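Local structure of D-mannose isomerase (Marinomonas mediterranea, 5X32) at residues K18-Y23 against F60-A65; P47-L52 against L99-T104; T289-L294 against D361-Q366; A320-Y325 against T332-Y337. The protein catalyses the reversible isomerization of D-mannose to D-fructose and, less efficiently, acts on D-lyxose, while leaving D-glucose untouched. All coordinates share one frame; numbering follows the deposited sequence.

Interaction 1 (K18-Y23 against F60-A65)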
loop_
_atom_site.group_PDB
_atom_site.type_symbol
_atom_site.label_atom_id
_atom_site.label_comp_id
_atom_site.label_asym_id
_atom_site.label_seq_id
_atom_site.Cartn_x
_atom_site.Cartn_y
_atom_site.Cartn_z
ATOM N N LYS A 18 -4.123 17.808 6.450
ATOM C CA LYS A 18 -4.183 18.633 5.246
ATOM C C LYS A 18 -4.413 17.724 4.017
ATOM O O LYS A 18 -5.132 18.100 3.048
ATOM C CB LYS A 18 -2.918 19.502 5.109
ATOM C CG LYS A 18 -3.021 20.589 4.015
ATOM C CD LYS A 18 -1.748 21.462 3.896
ATOM C CE LYS A 18 -1.961 22.708 2.993
ATOM N NZ LYS A 18 -2.531 23.919 3.697
ATOM N N THR A 19 -3.903 16.495 4.097
ATOM C CA THR A 19 -4.142 15.553 3.014
ATOM C C THR A 19 -5.604 15.126 2.972
ATOM O O THR A 19 -6.206 15.050 1.904
ATOM C CB THR A 19 -3.250 14.318 3.138
ATOM O OG1 THR A 19 -1.895 14.710 2.893
ATOM C CG2 THR A 19 -3.654 13.240 2.128
ATOM N N MET A 20 -6.175 14.880 4.141
ATOM C CA MET A 20 -7.580 14.522 4.248
ATOM C C MET A 20 -8.413 15.642 3.639
ATOM O O MET A 20 -9.381 15.389 2.903
ATOM C CB MET A 20 -7.975 14.281 5.707
ATOM C CG MET A 20 -7.629 12.909 6.232
ATOM S SD MET A 20 -8.364 11.615 5.227
ATOM C CE MET A 20 -10.074 11.689 5.759
ATOM N N ALA A 21 -8.010 16.878 3.940
ATOM C CA ALA A 21 -8.764 18.042 3.487
ATOM C C ALA A 21 -8.710 18.208 1.972
ATOM O O ALA A 21 -9.607 18.818 1.405
ATOM C CB ALA A 21 -8.278 19.280 4.168
ATOM N N PHE A 22 -7.646 17.730 1.317
ATOM C CA PHE A 22 -7.624 17.762 -0.161
ATOM C C PHE A 22 -8.705 16.876 -0.784
ATOM O O PHE A 22 -9.239 17.218 -1.837
ATOM C CB PHE A 22 -6.262 17.346 -0.731
ATOM C CG PHE A 22 -6.273 17.110 -2.233
ATOM C CD1 PHE A 22 -6.149 18.165 -3.116
ATOM C CD2 PHE A 22 -6.407 15.828 -2.753
ATOM C CE1 PHE A 22 -6.157 17.945 -4.489
ATOM C CE2 PHE A 22 -6.425 15.604 -4.122
ATOM C CZ PHE A 22 -6.293 16.663 -4.987
ATOM N N TYR A 23 -8.995 15.729 -0.164
ATOM C CA TYR A 23 -9.926 14.734 -0.731
ATOM C C TYR A 23 -11.381 14.922 -0.250
ATOM O O TYR A 23 -12.338 14.626 -0.971
ATOM C CB TYR A 23 -9.465 13.294 -0.392
ATOM C CG TYR A 23 -8.214 12.797 -1.102
ATOM C CD1 TYR A 23 -8.256 12.389 -2.431
ATOM C CD2 TYR A 23 -7.004 12.686 -0.429
ATOM C CE1 TYR A 23 -7.113 11.923 -3.088
ATOM C CE2 TYR A 23 -5.840 12.210 -1.074
ATOM C CZ TYR A 23 -5.905 11.828 -2.400
ATOM O OH TYR A 23 -4.776 11.354 -3.035
ATOM N N PHE A 60 -10.075 2.739 3.602
ATOM C CA PHE A 60 -8.952 2.855 4.527
ATOM C C PHE A 60 -8.733 4.304 5.008
ATOM O O PHE A 60 -8.569 4.546 6.210
ATOM C CB PHE A 60 -7.670 2.330 3.865
ATOM C CG PHE A 60 -6.452 2.501 4.708
ATOM C CD1 PHE A 60 -5.716 3.671 4.663
ATOM C CD2 PHE A 60 -6.061 1.504 5.582
ATOM C CE1 PHE A 60 -4.604 3.823 5.465
ATOM C CE2 PHE A 60 -4.949 1.655 6.378
ATOM C CZ PHE A 60 -4.220 2.808 6.319
ATOM N N ASN A 61 -8.742 5.254 4.071
ATOM C CA ASN A 61 -8.576 6.664 4.407
ATOM C C ASN A 61 -9.515 7.098 5.506
ATOM O O ASN A 61 -9.095 7.487 6.600
ATOM C CB ASN A 61 -8.859 7.562 3.204
ATOM C CG ASN A 61 -7.720 7.636 2.223
ATOM O OD1 ASN A 61 -6.855 6.747 2.160
ATOM N ND2 ASN A 61 -7.715 8.713 1.426
ATOM N N PHE A 62 -10.808 6.992 5.219
ATOM C CA PHE A 62 -11.798 7.607 6.099
ATOM C C PHE A 62 -11.897 6.841 7.404
ATOM O O PHE A 62 -12.092 7.439 8.463
ATOM C CB PHE A 62 -13.152 7.693 5.405
ATOM C CG PHE A 62 -13.183 8.706 4.300
ATOM C CD1 PHE A 62 -13.059 10.056 4.581
ATOM C CD2 PHE A 62 -13.324 8.308 2.982
ATOM C CE1 PHE A 62 -13.084 10.998 3.572
ATOM C CE2 PHE A 62 -13.338 9.233 1.969
ATOM C CZ PHE A 62 -13.227 10.588 2.264
ATOM N N ALA A 63 -11.719 5.525 7.341
ATOM C CA ALA A 63 -11.737 4.735 8.565
ATOM C C ALA A 63 -10.592 5.134 9.491
ATOM O O ALA A 63 -10.816 5.461 10.654
ATOM C CB ALA A 63 -11.682 3.264 8.249
ATOM N N GLN A 64 -9.370 5.127 8.963
ATOM C CA GLN A 64 -8.197 5.500 9.754
ATOM C C GLN A 64 -8.326 6.927 10.323
ATOM O O GLN A 64 -7.987 7.187 11.500
ATOM C CB GLN A 64 -6.943 5.377 8.900
ATOM C CG GLN A 64 -6.538 3.945 8.592
ATOM C CD GLN A 64 -6.212 3.176 9.831
ATOM O OE1 GLN A 64 -5.492 3.661 10.707
ATOM N NE2 GLN A 64 -6.756 1.973 9.935
ATOM N N ALA A 65 -8.857 7.839 9.508
ATOM C CA ALA A 65 -9.047 9.208 9.968
ATOM C C ALA A 65 -10.061 9.244 11.107
ATOM O O ALA A 65 -9.927 10.011 12.053
ATOM C CB ALA A 65 -9.494 10.101 8.834
#
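M20 bridges two widely spaced helices. The axes of 18-23 and 60-65 come no nearer than 11.5 Å and run at 133° to each other, so long side chains rather than backbone make the contact. M20 has CG beside its own backbone N, and its chain then bends at both chi2 and chi3. These bends swing the end of the side chain onto helix 52-69. There CE touches two partners, 3.6 Å from CD1 of F62 and 3.5 Å from CB of A65, the alanine methyl being directed at the opposing helix. CE meets the F62 ring obliquely, beside CD1 and CE1, and the two side chains cross at a slant. SD of M20 follows behind, 4.1 Å from CB of A65.

One turn on from M20, Y23 faces N61, but they meet loosely, with N61 ND2 4.4 Å from Y23 CD2. Their polar ends are engaged outside the pair: ND2 of N61 donates to T377 O, and OH of Y23 is hydrogen-bonded to S372 OG. M382 of helix 379-390, the helix carrying the probable catalytic H380, packs on M20 and N61. The chemistry therefore splits in two: a buried thioether methyl joins the helices by dispersion alone, while N61 ND2 and the Y23 phenol bond the loop leading to helix 379-390.

Interaction 2 (P47-L52 against L99-T104)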
loop_
_atom_site.group_PDB
_atom_site.type_symbol
_atom_site.label_atom_id
_atom_site.label_comp_id
_atom_site.label_asym_id
_atom_site.label_seq_id
_atom_site.Cartn_x
_atom_site.Cartn_y
_atom_site.Cartn_z
ATOM N N PRO A 47 -15.268 11.432 -13.358
ATOM C CA PRO A 47 -16.225 11.107 -12.287
ATOM C C PRO A 47 -16.893 9.756 -12.473
ATOM O O PRO A 47 -17.559 9.258 -11.562
ATOM C CB PRO A 47 -17.270 12.209 -12.414
ATOM C CG PRO A 47 -17.281 12.511 -13.874
ATOM C CD PRO A 47 -15.850 12.363 -14.342
ATOM N N ASN A 48 -16.653 9.122 -13.609
ATOM C CA ASN A 48 -17.316 7.868 -13.868
ATOM C C ASN A 48 -16.463 6.642 -13.613
ATOM O O ASN A 48 -16.873 5.742 -12.896
ATOM C CB ASN A 48 -17.800 7.848 -15.318
ATOM C CG ASN A 48 -18.812 8.933 -15.602
ATOM O OD1 ASN A 48 -19.712 9.193 -14.789
ATOM N ND2 ASN A 48 -18.686 9.561 -16.759
ATOM N N THR A 49 -15.248 6.634 -14.139
ATOM C CA THR A 49 -14.423 5.452 -14.021
ATOM C C THR A 49 -14.016 5.199 -12.583
ATOM O O THR A 49 -13.513 6.077 -11.895
ATOM C CB THR A 49 -13.195 5.578 -14.905
ATOM O OG1 THR A 49 -13.632 5.768 -16.253
ATOM C CG2 THR A 49 -12.342 4.316 -14.838
ATOM N N ARG A 50 -14.249 3.978 -12.137
ATOM C CA ARG A 50 -13.875 3.593 -10.797
ATOM C C ARG A 50 -13.182 2.257 -10.732
ATOM O O ARG A 50 -13.483 1.316 -11.483
ATOM C CB ARG A 50 -15.083 3.627 -9.871
ATOM C CG ARG A 50 -15.408 5.060 -9.544
ATOM C CD ARG A 50 -16.803 5.284 -9.111
ATOM N NE ARG A 50 -17.227 6.624 -9.502
ATOM C CZ ARG A 50 -18.038 7.376 -8.776
ATOM N NH1 ARG A 50 -18.484 6.926 -7.610
ATOM N NH2 ARG A 50 -18.377 8.579 -9.206
ATOM N N HIS A 51 -12.233 2.212 -9.808
ATOM C CA HIS A 51 -11.349 1.073 -9.662
ATOM C C HIS A 51 -11.441 0.536 -8.252
ATOM O O HIS A 51 -11.481 1.300 -7.282
ATOM C CB HIS A 51 -9.908 1.473 -9.978
ATOM C CG HIS A 51 -8.989 0.315 -10.182
ATOM N ND1 HIS A 51 -8.653 -0.556 -9.168
ATOM C CD2 HIS A 51 -8.320 -0.106 -11.281
ATOM C CE1 HIS A 51 -7.841 -1.484 -9.641
ATOM N NE2 HIS A 51 -7.618 -1.231 -10.918
ATOM N N LEU A 52 -11.430 -0.785 -8.145
ATOM C CA LEU A 52 -11.562 -1.440 -6.861
ATOM C C LEU A 52 -10.502 -0.936 -5.870
ATOM O O LEU A 52 -10.815 -0.714 -4.694
ATOM C CB LEU A 52 -11.432 -2.949 -7.040
ATOM C CG LEU A 52 -11.594 -3.804 -5.792
ATOM C CD1 LEU A 52 -13.026 -3.632 -5.230
ATOM C CD2 LEU A 52 -11.259 -5.228 -6.125
ATOM N N LEU A 99 -12.799 -2.991 -12.593
ATOM C CA LEU A 99 -12.960 -1.655 -13.155
ATOM C C LEU A 99 -14.367 -1.432 -13.708
ATOM O O LEU A 99 -14.927 -2.306 -14.378
ATOM C CB LEU A 99 -11.935 -1.437 -14.263
ATOM C CG LEU A 99 -11.656 0.024 -14.581
ATOM C CD1 LEU A 99 -10.874 0.661 -13.430
ATOM C CD2 LEU A 99 -10.936 0.164 -15.897
ATOM N N LEU A 100 -14.917 -0.242 -13.502
ATOM C CA LEU A 100 -16.299 -0.012 -13.916
ATOM C C LEU A 100 -16.577 1.438 -14.299
ATOM O O LEU A 100 -15.947 2.357 -13.781
ATOM C CB LEU A 100 -17.244 -0.474 -12.791
ATOM C CG LEU A 100 -17.123 0.206 -11.419
ATOM C CD1 LEU A 100 -17.894 1.535 -11.353
ATOM C CD2 LEU A 100 -17.530 -0.712 -10.278
ATOM N N ASP A 101 -17.541 1.636 -15.192
ATOM C CA ASP A 101 -18.000 2.969 -15.596
ATOM C C ASP A 101 -19.509 3.004 -15.461
ATOM O O ASP A 101 -20.209 2.354 -16.233
ATOM C CB ASP A 101 -17.591 3.282 -17.048
ATOM C CG ASP A 101 -17.964 4.710 -17.491
ATOM O OD1 ASP A 101 -18.897 5.300 -16.905
ATOM O OD2 ASP A 101 -17.347 5.237 -18.454
ATOM N N GLY A 102 -19.999 3.780 -14.499
ATOM C CA GLY A 102 -21.419 3.849 -14.227
ATOM C C GLY A 102 -22.027 2.491 -13.923
ATOM O O GLY A 102 -21.557 1.761 -13.042
ATOM N N GLY A 103 -23.064 2.129 -14.670
ATOM C CA GLY A 103 -23.715 0.864 -14.428
ATOM C C GLY A 103 -23.079 -0.261 -15.217
ATOM O O GLY A 103 -23.524 -1.405 -15.137
ATOM N N THR A 104 -22.036 0.061 -15.977
ATOM C CA THR A 104 -21.324 -0.932 -16.774
ATOM C C THR A 104 -20.004 -1.404 -16.141
ATOM O O THR A 104 -19.205 -0.603 -15.665
ATOM C CB THR A 104 -21.017 -0.382 -18.173
ATOM O OG1 THR A 104 -22.236 -0.004 -18.814
ATOM C CG2 THR A 104 -20.313 -1.428 -19.017
#
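The firm part of this short antiparallel pairing is the middle, where R50 and L100 form a hydrogen-bonded pair. R50 N donates to L100 O over 2.9 Å at 164°, and L100 N returns a bond of 2.9 Å to R50 O; each donor lies nearly along the C=O axis of its acceptor. On the buried face of these two residues, CD1 of L100 sits 3.8 Å from CB of R50. On the other face L99, with CG anti to its backbone N, turns CD1 back over the neighbouring strand, 3.4 Å from CD2 of H51, whose side chain it crosses at about a right angle. The H51 ring has its own task: ND1 takes the N-H of V53, capping the start of helix 52-69.

Toward the turn the contact slackens and becomes more solvent-exposed. D101 slants its carboxylate across N48, OD1 lying 3.2 Å from N48 CB, a contact and not a hydrogen bond, with the amide and carboxylate planes 21° apart. An alanine in place of D101 would remove that carboxylate and would probably leave N48 with much less side-chain cover at this end. Backbone bonds in both directions between D101 and T104 close the type II' turn, G102 taking the positive phi at its second position.

R50, extended from CG to NE, reaches P47 O with NH2 (2.6 Å, in the guanidinium plane), which also forms a salt bridge with D29. Main-chain amides thus fix the pairing of the strands, while the buried arginine charge, probably neutralised by D29, ties the preceding loop to the edge of the sheet.

Interaction 3 (T289-L294 against D361-Q366)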
loop_
_atom_site.group_PDB
_atom_site.type_symbol
_atom_site.label_atom_id
_atom_site.label_comp_id
_atom_site.label_asym_id
_atom_site.label_seq_id
_atom_site.Cartn_x
_atom_site.Cartn_y
_atom_site.Cartn_z
ATOM N N THR A 289 21.721 11.022 -5.135
ATOM C CA THR A 289 22.642 11.807 -4.301
ATOM C C THR A 289 22.819 13.268 -4.707
ATOM O O THR A 289 23.354 14.062 -3.929
ATOM C CB THR A 289 24.041 11.181 -4.291
ATOM O OG1 THR A 289 24.427 10.863 -5.632
ATOM C CG2 THR A 289 24.053 9.924 -3.431
ATOM N N LYS A 290 22.387 13.619 -5.920
ATOM C CA LYS A 290 22.505 14.996 -6.396
ATOM C C LYS A 290 21.220 15.817 -6.189
ATOM O O LYS A 290 21.258 16.926 -5.654
ATOM C CB LYS A 290 22.876 14.993 -7.884
ATOM C CG LYS A 290 24.320 14.551 -8.174
ATOM C CD LYS A 290 25.244 14.714 -6.951
ATOM C CE LYS A 290 26.483 13.809 -7.015
ATOM N NZ LYS A 290 26.168 12.354 -6.874
ATOM N N LYS A 291 20.082 15.249 -6.568
ATOM C CA LYS A 291 18.825 15.970 -6.509
ATOM C C LYS A 291 17.855 15.459 -5.442
ATOM O O LYS A 291 16.799 16.082 -5.207
ATOM C CB LYS A 291 18.168 15.980 -7.893
ATOM C CG LYS A 291 19.018 16.689 -8.956
ATOM C CD LYS A 291 18.337 16.719 -10.318
ATOM C CE LYS A 291 18.740 17.955 -11.115
ATOM N NZ LYS A 291 18.584 19.216 -10.323
ATOM N N GLY A 292 18.194 14.325 -4.820
ATOM C CA GLY A 292 17.375 13.752 -3.755
ATOM C C GLY A 292 16.325 12.721 -4.151
ATOM O O GLY A 292 15.988 12.598 -5.324
ATOM N N GLY A 293 15.834 11.963 -3.166
ATOM C CA GLY A 293 14.727 11.047 -3.364
ATOM C C GLY A 293 15.139 9.702 -3.940
ATOM O O GLY A 293 16.201 9.577 -4.535
ATOM N N LEU A 294 14.276 8.701 -3.809
ATOM C CA LEU A 294 14.552 7.398 -4.389
ATOM C C LEU A 294 13.978 7.242 -5.780
ATOM O O LEU A 294 12.811 7.553 -6.053
ATOM C CB LEU A 294 14.015 6.265 -3.516
ATOM C CG LEU A 294 14.526 6.214 -2.084
ATOM C CD1 LEU A 294 13.433 5.698 -1.200
ATOM C CD2 LEU A 294 15.807 5.353 -1.992
ATOM N N ASP A 361 9.955 13.644 -12.501
ATOM C CA ASP A 361 11.051 13.078 -13.306
ATOM C C ASP A 361 12.399 13.151 -12.556
ATOM O O ASP A 361 12.455 13.650 -11.420
ATOM C CB ASP A 361 11.141 13.791 -14.666
ATOM C CG ASP A 361 11.534 15.281 -14.553
ATOM O OD1 ASP A 361 11.916 15.750 -13.449
ATOM O OD2 ASP A 361 11.436 15.991 -15.585
ATOM N N GLU A 362 13.470 12.683 -13.207
ATOM C CA GLU A 362 14.865 12.923 -12.775
ATOM C C GLU A 362 15.101 14.235 -12.054
ATOM O O GLU A 362 15.747 14.270 -11.009
ATOM C CB GLU A 362 15.809 12.870 -13.970
ATOM C CG GLU A 362 16.118 11.472 -14.397
ATOM C CD GLU A 362 16.973 11.379 -15.647
ATOM O OE1 GLU A 362 16.805 12.220 -16.558
ATOM O OE2 GLU A 362 17.819 10.454 -15.715
ATOM N N ASN A 363 14.567 15.306 -12.630
ATOM C CA ASN A 363 14.904 16.656 -12.218
ATOM C C ASN A 363 13.895 17.240 -11.254
ATOM O O ASN A 363 13.880 18.444 -11.021
ATOM C CB ASN A 363 15.037 17.531 -13.454
ATOM C CG ASN A 363 15.671 16.781 -14.617
ATOM O OD1 ASN A 363 16.868 16.452 -14.593
ATOM N ND2 ASN A 363 14.861 16.472 -15.629
ATOM N N ASN A 364 13.037 16.370 -10.726
ATOM C CA ASN A 364 12.006 16.742 -9.762
ATOM C C ASN A 364 10.916 17.622 -10.384
ATOM O O ASN A 364 10.214 18.361 -9.680
ATOM C CB ASN A 364 12.638 17.446 -8.553
ATOM C CG ASN A 364 13.849 16.684 -8.001
ATOM O OD1 ASN A 364 13.887 15.450 -8.026
ATOM N ND2 ASN A 364 14.848 17.420 -7.510
ATOM N N ALA A 365 10.735 17.495 -11.695
ATOM C CA ALA A 365 9.656 18.191 -12.386
ATOM C C ALA A 365 8.427 17.307 -12.480
ATOM O O ALA A 365 8.553 16.123 -12.784
ATOM C CB ALA A 365 10.098 18.593 -13.761
ATOM N N GLN A 366 7.243 17.866 -12.259
ATOM C CA GLN A 366 6.008 17.105 -12.460
ATOM C C GLN A 366 5.844 16.783 -13.932
ATOM O O GLN A 366 6.345 17.492 -14.789
ATOM C CB GLN A 366 4.780 17.864 -11.953
ATOM C CG GLN A 366 4.794 18.096 -10.462
ATOM C CD GLN A 366 3.608 18.895 -9.975
ATOM O OE1 GLN A 366 3.755 20.005 -9.454
ATOM N NE2 GLN A 366 2.417 18.320 -10.112
#
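A type I turn with a G1 beta bulge follows strand 359-360, and it packs against the loop that leads from helix 271-286 to strand 297-298. The turn runs from D361 to N364, closed by N364 N donating to D361 O, and D361 N pairs in addition with A365 O. The D361 side chain braces it from inside: OD1 accepts A365 N over 2.7 Å at 160°, met from above the carboxylate plane, and takes a weak second bond from N363 N.

Across the contact, N364 points its side chain at the other loop, CG lying beside its backbone N. ND2 gives a weak hydrogen bond of 3.3 Å to K291 O, bent to 147°, and lies 3.6 Å from K291 CB. K291 stretches its aliphatic chain along the turn before bending at chi4. Its CD comes 3.6 Å from E362 O and 3.9 Å from N363 CA, so methylenes rather than the ammonium group cover the turn backbone. E362 O has its hydrogen bond from K309 NZ, and N364 also packs on F343 and H347 of helix 331-347.

Replacing N364 by an alanine would remove the amide and with it the weak bond to K291 O, and would probably loosen the turn's hold on this loop and on helix 331-347. In the other loop G292 and G293 both take positive phi as the chain turns inward from the surface. The left-handed backbone of N364, with phi 68°, is what the first residue of a G1 bulge adopts, a position where glycine and asparagine are common.

Interaction 4 (A320-Y325 against T332-Y337)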
loop_
_atom_site.group_PDB
_atom_site.type_symbol
_atom_site.label_atom_id
_atom_site.label_comp_id
_atom_site.label_asym_id
_atom_site.label_seq_id
_atom_site.Cartn_x
_atom_site.Cartn_y
_atom_site.Cartn_z
ATOM N N ALA A 320 9.565 2.654 6.788
ATOM C CA ALA A 320 10.514 1.597 7.029
ATOM C C ALA A 320 11.670 2.168 7.844
ATOM O O ALA A 320 12.108 1.553 8.830
ATOM C CB ALA A 320 10.995 1.003 5.720
ATOM N N ALA A 321 12.139 3.353 7.446
ATOM C CA ALA A 321 13.258 3.996 8.131
ATOM C C ALA A 321 12.928 4.259 9.583
ATOM O O ALA A 321 13.772 4.059 10.458
ATOM C CB ALA A 321 13.646 5.292 7.446
ATOM N N TRP A 322 11.708 4.736 9.844
ATOM C CA TRP A 322 11.359 5.057 11.225
ATOM C C TRP A 322 11.338 3.815 12.077
ATOM O O TRP A 322 11.823 3.825 13.213
ATOM C CB TRP A 322 10.013 5.759 11.341
ATOM C CG TRP A 322 9.773 6.214 12.750
ATOM C CD1 TRP A 322 8.935 5.651 13.662
ATOM C CD2 TRP A 322 10.431 7.296 13.424
ATOM N NE1 TRP A 322 9.004 6.335 14.854
ATOM C CE2 TRP A 322 9.918 7.348 14.732
ATOM C CE3 TRP A 322 11.392 8.234 13.040
ATOM C CZ2 TRP A 322 10.333 8.298 15.658
ATOM C CZ3 TRP A 322 11.804 9.174 13.960
ATOM C CH2 TRP A 322 11.276 9.201 15.253
ATOM N N LEU A 323 10.755 2.753 11.535
ATOM C CA LEU A 323 10.690 1.503 12.273
ATOM C C LEU A 323 12.095 0.986 12.546
ATOM O O LEU A 323 12.399 0.573 13.652
ATOM C CB LEU A 323 9.859 0.461 11.510
ATOM C CG LEU A 323 8.388 0.893 11.419
ATOM C CD1 LEU A 323 7.537 -0.078 10.616
ATOM C CD2 LEU A 323 7.836 1.077 12.811
ATOM N N LEU A 324 12.960 1.093 11.553
ATOM C CA LEU A 324 14.333 0.635 11.669
ATOM C C LEU A 324 15.070 1.406 12.748
ATOM O O LEU A 324 15.892 0.854 13.501
ATOM C CB LEU A 324 15.029 0.808 10.330
ATOM C CG LEU A 324 14.789 -0.370 9.406
ATOM C CD1 LEU A 324 15.424 -0.034 8.097
ATOM C CD2 LEU A 324 15.412 -1.640 10.013
ATOM N N TYR A 325 14.747 2.688 12.846
ATOM C CA TYR A 325 15.420 3.521 13.813
ATOM C C TYR A 325 14.912 3.161 15.207
ATOM O O TYR A 325 15.699 3.126 16.160
ATOM C CB TYR A 325 15.226 5.004 13.498
ATOM C CG TYR A 325 15.666 5.887 14.634
ATOM C CD1 TYR A 325 16.997 5.923 15.041
ATOM C CD2 TYR A 325 14.743 6.641 15.338
ATOM C CE1 TYR A 325 17.398 6.711 16.105
ATOM C CE2 TYR A 325 15.131 7.425 16.394
ATOM C CZ TYR A 325 16.455 7.461 16.778
ATOM O OH TYR A 325 16.828 8.252 17.840
ATOM N N THR A 332 21.672 6.388 11.910
ATOM C CA THR A 332 21.663 6.358 10.458
ATOM C C THR A 332 20.233 6.394 9.916
ATOM O O THR A 332 19.916 7.166 8.996
ATOM C CB THR A 332 22.362 5.096 9.947
ATOM O OG1 THR A 332 23.733 5.145 10.345
ATOM C CG2 THR A 332 22.275 5.003 8.437
ATOM N N TYR A 333 19.366 5.564 10.492
ATOM C CA TYR A 333 18.018 5.453 9.972
ATOM C C TYR A 333 17.240 6.723 10.296
ATOM O O TYR A 333 16.480 7.205 9.468
ATOM C CB TYR A 333 17.323 4.211 10.535
ATOM C CG TYR A 333 18.018 2.950 10.102
ATOM C CD1 TYR A 333 18.167 2.661 8.754
ATOM C CD2 TYR A 333 18.580 2.068 11.034
ATOM C CE1 TYR A 333 18.818 1.522 8.339
ATOM C CE2 TYR A 333 19.236 0.920 10.623
ATOM C CZ TYR A 333 19.350 0.656 9.272
ATOM O OH TYR A 333 20.000 -0.465 8.813
ATOM N N TYR A 334 17.472 7.305 11.467
ATOM C CA TYR A 334 16.830 8.572 11.779
ATOM C C TYR A 334 17.209 9.602 10.723
ATOM O O TYR A 334 16.336 10.261 10.143
ATOM C CB TYR A 334 17.232 9.056 13.171
ATOM C CG TYR A 334 16.646 10.394 13.553
ATOM C CD1 TYR A 334 15.317 10.518 13.940
ATOM C CD2 TYR A 334 17.424 11.550 13.492
ATOM C CE1 TYR A 334 14.785 11.764 14.283
ATOM C CE2 TYR A 334 16.905 12.787 13.824
ATOM C CZ TYR A 334 15.584 12.895 14.216
ATOM O OH TYR A 334 15.073 14.130 14.545
ATOM N N LYS A 335 18.509 9.715 10.449
ATOM C CA LYS A 335 18.983 10.677 9.460
ATOM C C LYS A 335 18.361 10.438 8.091
ATOM O O LYS A 335 18.065 11.394 7.358
ATOM C CB LYS A 335 20.494 10.652 9.359
ATOM C CG LYS A 335 21.135 11.607 10.340
ATOM C CD LYS A 335 22.647 11.677 10.194
ATOM C CE LYS A 335 23.263 10.553 10.962
ATOM N NZ LYS A 335 22.723 10.648 12.347
ATOM N N GLN A 336 18.169 9.169 7.741
ATOM C CA GLN A 336 17.618 8.840 6.432
ATOM C C GLN A 336 16.128 9.158 6.348
ATOM O O GLN A 336 15.619 9.548 5.299
ATOM C CB GLN A 336 17.881 7.379 6.105
ATOM C CG GLN A 336 19.285 7.154 5.617
ATOM C CD GLN A 336 19.665 5.699 5.593
ATOM O OE1 GLN A 336 19.188 4.908 6.413
ATOM N NE2 GLN A 336 20.485 5.319 4.623
ATOM N N TYR A 337 15.447 8.952 7.465
ATOM C CA TYR A 337 14.078 9.375 7.670
ATOM C C TYR A 337 13.949 10.881 7.381
ATOM O O TYR A 337 13.047 11.331 6.631
ATOM C CB TYR A 337 13.655 9.024 9.101
ATOM C CG TYR A 337 12.298 9.519 9.489
ATOM C CD1 TYR A 337 11.158 8.818 9.109
ATOM C CD2 TYR A 337 12.142 10.648 10.271
ATOM C CE1 TYR A 337 9.898 9.255 9.455
ATOM C CE2 TYR A 337 10.879 11.099 10.633
ATOM C CZ TYR A 337 9.760 10.393 10.219
ATOM O OH TYR A 337 8.493 10.815 10.566
#
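Four tyrosines and a tryptophan carry most of the contact between these antiparallel helices, and their first torsions decide who meets whom. W322 has CG anti to its backbone N (chi1 -173°), and so does Y337 on the other helix. The six-membered ring of W322 turns its edge toward the Y337 face, with CE3 above the ring centre, centroids 4.8 Å apart and planes at 51°. Y334, also anti to N, lies alongside W322, offering its ring edge to CZ3 of W322, 3.8 Å from Y334 CD1.

Y325 shares that torsion and runs beside Y334, but here the ring face receives a methylene: Y334 CB sits 3.7 Å from the Y325 centroid, almost on the normal. The two helices, 311-328 and 331-347, form an alpha-hairpin with a short connection, in a family of alpha/alpha-barrels; the axes of the two segments approach to 8.0 Å.

Y333 breaks the pattern. Its CG lies beside the backbone N (chi1 -63°), which swings the ring under L324, whose CB stands 3.9 Å from the ring centroid over the face, with L324 CD1 3.7 Å from Y333 CE1. A321, directed at the other helix, brings only its methyl, 4.1 Å from Y337 CB. W322 NE1, Y333 OH and Y337 OH bond T391, D280 and F6 O outside the pair, but Y325 OH bonds E331 within the hairpin.

Overall arrangement
From the N terminus, helix 9-23 supplies the first half of interaction 1. The chain next passes through 47-52, the first half of interaction 2, before helix 52-69 closes interaction 1; strand 99-101 then closes interaction 2. These two contacts therefore cross, linking the first helices to the edge of the five-stranded sheet, with centres about 21 Å apart. Interactions 3 and 4 come after both. Interaction 3 joins the loop before strand 297-298 to the turn after strand 359-360, and interaction 4, a helical hairpin, is nested inside it, their centres about 20 Å apart. Interactions 2 and 4 lie on opposite sides of the chain's centre; none of the four touches another.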